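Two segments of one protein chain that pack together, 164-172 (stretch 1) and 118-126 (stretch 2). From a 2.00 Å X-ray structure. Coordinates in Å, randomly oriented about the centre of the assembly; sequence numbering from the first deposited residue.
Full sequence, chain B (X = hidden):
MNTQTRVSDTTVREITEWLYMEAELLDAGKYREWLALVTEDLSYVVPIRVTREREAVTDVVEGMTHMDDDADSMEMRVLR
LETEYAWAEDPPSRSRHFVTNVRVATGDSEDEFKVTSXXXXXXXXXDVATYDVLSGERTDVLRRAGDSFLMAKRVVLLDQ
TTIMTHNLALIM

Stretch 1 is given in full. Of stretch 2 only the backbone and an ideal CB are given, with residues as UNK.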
# COMPACT_ATOMS: atom_id res chain seq x y z
N MET B 164 10.31 8.48 0.29
CA MET B 164 8.95 8.04 0.56
C MET B 164 8.44 8.41 1.97
O MET B 164 7.91 7.57 2.71
CB MET B 164 8.81 6.57 0.22
CG MET B 164 8.93 6.39 -1.31
SD MET B 164 8.75 4.70 -1.85
CE MET B 164 10.38 4.13 -1.64
N THR B 165 8.59 9.68 2.30
CA THR B 165 7.93 10.29 3.46
C THR B 165 7.78 11.77 3.15
O THR B 165 8.48 12.29 2.24
CB THR B 165 8.68 9.99 4.77
OG1 THR B 165 7.87 10.39 5.87
CG2 THR B 165 9.97 10.77 4.88
N HIS B 166 6.86 12.44 3.83
CA HIS B 166 6.43 13.79 3.41
C HIS B 166 7.37 14.93 3.88
O HIS B 166 7.23 16.06 3.43
CB HIS B 166 4.99 14.07 3.86
CG HIS B 166 4.81 13.99 5.34
ND1 HIS B 166 4.64 12.78 5.99
CD2 HIS B 166 4.91 14.93 6.32
CE1 HIS B 166 4.60 12.99 7.30
NE2 HIS B 166 4.72 14.29 7.52
N ASN B 167 8.33 14.63 4.74
CA ASN B 167 9.37 15.59 5.12
C ASN B 167 10.48 14.84 5.87
O ASN B 167 10.29 13.70 6.28
CB ASN B 167 8.84 16.84 5.89
CG ASN B 167 8.01 16.50 7.17
OD1 ASN B 167 8.25 15.51 7.83
ND2 ASN B 167 7.03 17.37 7.50
N LEU B 168 11.64 15.45 6.03
CA LEU B 168 12.65 14.87 6.88
C LEU B 168 12.71 15.67 8.15
O LEU B 168 13.69 16.37 8.44
CB LEU B 168 14.00 14.79 6.15
CG LEU B 168 14.09 13.79 5.00
CD1 LEU B 168 15.52 13.85 4.41
CD2 LEU B 168 13.76 12.36 5.40
N ALA B 169 11.62 15.61 8.89
CA ALA B 169 11.48 16.31 10.16
C ALA B 169 12.15 15.56 11.32
O ALA B 169 12.44 16.16 12.38
CB ALA B 169 9.97 16.57 10.45
N LEU B 170 12.43 14.27 11.10
CA LEU B 170 13.05 13.40 12.11
C LEU B 170 14.55 13.26 11.87
O LEU B 170 14.98 13.08 10.75
CB LEU B 170 12.38 12.00 12.08
CG LEU B 170 10.87 11.84 12.38
CD1 LEU B 170 10.41 10.39 12.18
CD2 LEU B 170 10.54 12.33 13.80
N ILE B 171 15.34 13.33 12.93
CA ILE B 171 16.75 13.00 12.84
C ILE B 171 16.96 11.48 12.72
O ILE B 171 16.33 10.69 13.45
CB ILE B 171 17.50 13.60 14.06
CG1 ILE B 171 17.35 15.14 14.06
CG2 ILE B 171 18.96 13.21 14.00
CD1 ILE B 171 17.83 15.81 15.36
N MET B 172 17.82 11.06 11.79
CA MET B 172 18.06 9.65 11.50
C MET B 172 19.40 9.16 12.10
O MET B 172 20.43 9.85 12.08
CB MET B 172 18.06 9.43 9.99
CG MET B 172 16.69 9.53 9.35
SD MET B 172 16.70 9.92 7.60
CE MET B 172 17.21 11.60 7.63
OXT MET B 172 19.52 8.04 12.63
N UNK B 118 23.05 -0.39 9.53
CA UNK B 118 21.82 -0.35 8.76
C UNK B 118 20.70 0.27 9.59
O UNK B 118 20.56 -0.02 10.78
CB UNK B 118 21.43 -1.75 8.29
N UNK B 119 19.92 1.16 8.97
CA UNK B 119 18.86 1.86 9.68
C UNK B 119 17.59 1.58 8.95
O UNK B 119 17.51 1.81 7.73
CB UNK B 119 19.12 3.36 9.79
N UNK B 120 16.61 1.06 9.66
CA UNK B 120 15.25 1.11 9.16
C UNK B 120 14.43 2.02 10.10
O UNK B 120 14.31 1.75 11.30
CB UNK B 120 14.65 -0.29 9.07
N UNK B 121 13.90 3.10 9.54
CA UNK B 121 13.17 4.07 10.35
C UNK B 121 11.68 3.93 10.05
O UNK B 121 11.28 4.04 8.89
CB UNK B 121 13.65 5.50 10.08
N UNK B 122 10.88 3.63 11.09
CA UNK B 122 9.45 3.44 10.97
C UNK B 122 8.77 4.71 11.44
O UNK B 122 9.23 5.32 12.39
CB UNK B 122 8.98 2.22 11.77
N UNK B 123 7.68 5.13 10.79
CA UNK B 123 7.03 6.42 11.15
C UNK B 123 5.50 6.42 10.96
O UNK B 123 5.06 6.06 9.90
CB UNK B 123 7.63 7.55 10.31
N UNK B 124 4.72 6.78 12.00
CA UNK B 124 3.29 7.07 11.84
C UNK B 124 2.96 8.45 12.40
O UNK B 124 3.64 8.93 13.29
CB UNK B 124 2.44 6.00 12.53
N UNK B 125 1.89 9.04 11.89
CA UNK B 125 1.36 10.32 12.43
C UNK B 125 -0.16 10.27 12.50
O UNK B 125 -0.83 9.66 11.63
CB UNK B 125 1.80 11.50 11.57
N UNK B 126 -0.72 10.86 13.56
CA UNK B 126 -2.18 10.96 13.67
C UNK B 126 -2.88 9.62 13.74
O UNK B 126 -2.30 8.63 14.15
CB UNK B 126 -2.74 11.75 12.48

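Stretch 2 runs as a strand from 118 to 124, so successive CA-to-CB bonds alternate in direction; those of 119, 121, 123 and 125 point toward stretch 1, and these four positions carry the contact.

At position 118 no atom of stretch 1 lies within 5.5 Å of the ideal CB. The visible part therefore selects nothing beyond a residue that tolerates strand angles (phi/psi -83/136). The deposited residue is Asn-118, which makes no contact here.

Position 119 points toward the C-terminal end of stretch 1, its ideal CB 5.5 Å from OXT of Met-172. Two features compete: the carboxylate could attract a donor or a positive charge, while the methionine side chain offers an apolar surface. A polar or a medium-sized aliphatic residue would be reasonable. Leu-119 takes the apolar option: with chi1 t and chi2 p, its CD2 reaches 3.7 Å from CB of Met-172.

The ideal CB at 120 again has nothing of stretch 1 within 5.5 Å, and many strand residues would fit; the residue is Leu-120.

Position 121 looks toward stretch 1, with CG of Met-172 5.1 Å from the ideal CB. CD1 of Leu-170 lies beyond, so the surroundings are aliphatic, and the gap suits leucine, isoleucine or methionine. Leu-121 bridges the two: its CD2 lies 3.9 Å from Met-172 CG and 4.2 Å from Leu-170 CD1.

At 122 the CA-to-CB bond points away, leaving stretch 1 silent about size or polarity. Tyr-122 occupies it.

Position 123 is the most informative. Its ideal CB stands 4.4 Å from Leu-170 CD1 and 5.3 Å from Thr-165 OG1, and farther out lie the side-chain and backbone oxygens of Asn-167 and, separately, the ring of His-166. A short residue could pack on the leucine, but the distant oxygens favour a long donor, lysine or arginine. Arg-123 extends with chi1 to chi3 all t, its CG 3.8 Å from Leu-170 CD1. NH1 donates to Thr-165 OG1 (3.1 Å, 146°) and to Asn-167 OD1 (3.1 Å, 140°), with a weak bond to Asn-167 O (3.3 Å, 128°); NH2 gives Asn-167 OD1 the shortest bond, 2.9 Å at 154°. OG1 and OD1 lie near the guanidinium plane, where its N-H groups point. Its opposite faces are covered by Leu-170 CG and His-166 CE1, the latter 3.5 Å from NH1, which lies over one face of the imidazole.

Position 124 is out of reach of stretch 1, and Thr-124 fills it without contact.

Position 125 points toward the imidazole, with His-166 CE1 5.3 Å from the ideal CB. An aliphatic, aromatic or long flexible side chain could meet that ring. Arg-125 brings CD to 3.6 Å from CE1 of His-166, near the ring plane at its edge; its guanidinium is hydrogen-bonded elsewhere in the structure.

At 126 the backbone angles, 62/-153, decide more than stretch 1 does: positive phi favours glycine, and Gly-126 is found.

Stretch 2 (118-126) NLLLYRTRG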
# COMPACT_ATOMS: atom_id res chain seq x y z
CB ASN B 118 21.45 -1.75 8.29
CG ASN B 118 22.36 -2.21 7.20
OD1 ASN B 118 23.22 -1.43 6.74
ND2 ASN B 118 22.24 -3.47 6.81
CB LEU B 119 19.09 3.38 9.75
CG LEU B 119 17.86 4.21 10.18
CD1 LEU B 119 17.47 4.02 11.66
CD2 LEU B 119 18.10 5.70 9.88
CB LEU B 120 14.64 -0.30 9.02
CG LEU B 120 13.18 -0.75 8.88
CD1 LEU B 120 12.09 0.30 9.07
CD2 LEU B 120 12.96 -1.57 7.64
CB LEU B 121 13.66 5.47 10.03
CG LEU B 121 12.89 6.62 10.73
CD1 LEU B 121 13.16 6.70 12.19
CD2 LEU B 121 13.15 7.93 10.06
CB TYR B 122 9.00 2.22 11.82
CG TYR B 122 7.49 1.92 11.79
CD1 TYR B 122 6.95 1.08 10.86
CD2 TYR B 122 6.62 2.49 12.74
CE1 TYR B 122 5.57 0.77 10.85
CE2 TYR B 122 5.26 2.23 12.72
CZ TYR B 122 4.74 1.39 11.79
OH TYR B 122 3.41 1.16 11.81
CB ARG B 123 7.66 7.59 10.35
CG ARG B 123 7.14 9.02 10.74
CD ARG B 123 7.40 10.09 9.65
NE ARG B 123 7.29 11.47 10.16
CZ ARG B 123 7.60 12.55 9.45
NH1 ARG B 123 7.96 12.43 8.16
NH2 ARG B 123 7.48 13.76 10.00
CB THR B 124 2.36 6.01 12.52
OG1 THR B 124 2.59 6.02 13.94
CG2 THR B 124 2.68 4.56 12.08
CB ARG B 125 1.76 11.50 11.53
CG ARG B 125 3.26 11.77 11.43
CD ARG B 125 3.64 13.13 10.73
NE ARG B 125 2.91 14.28 11.31
CZ ARG B 125 3.09 14.75 12.53
NH1 ARG B 125 3.96 14.17 13.35
NH2 ARG B 125 2.35 15.79 12.97
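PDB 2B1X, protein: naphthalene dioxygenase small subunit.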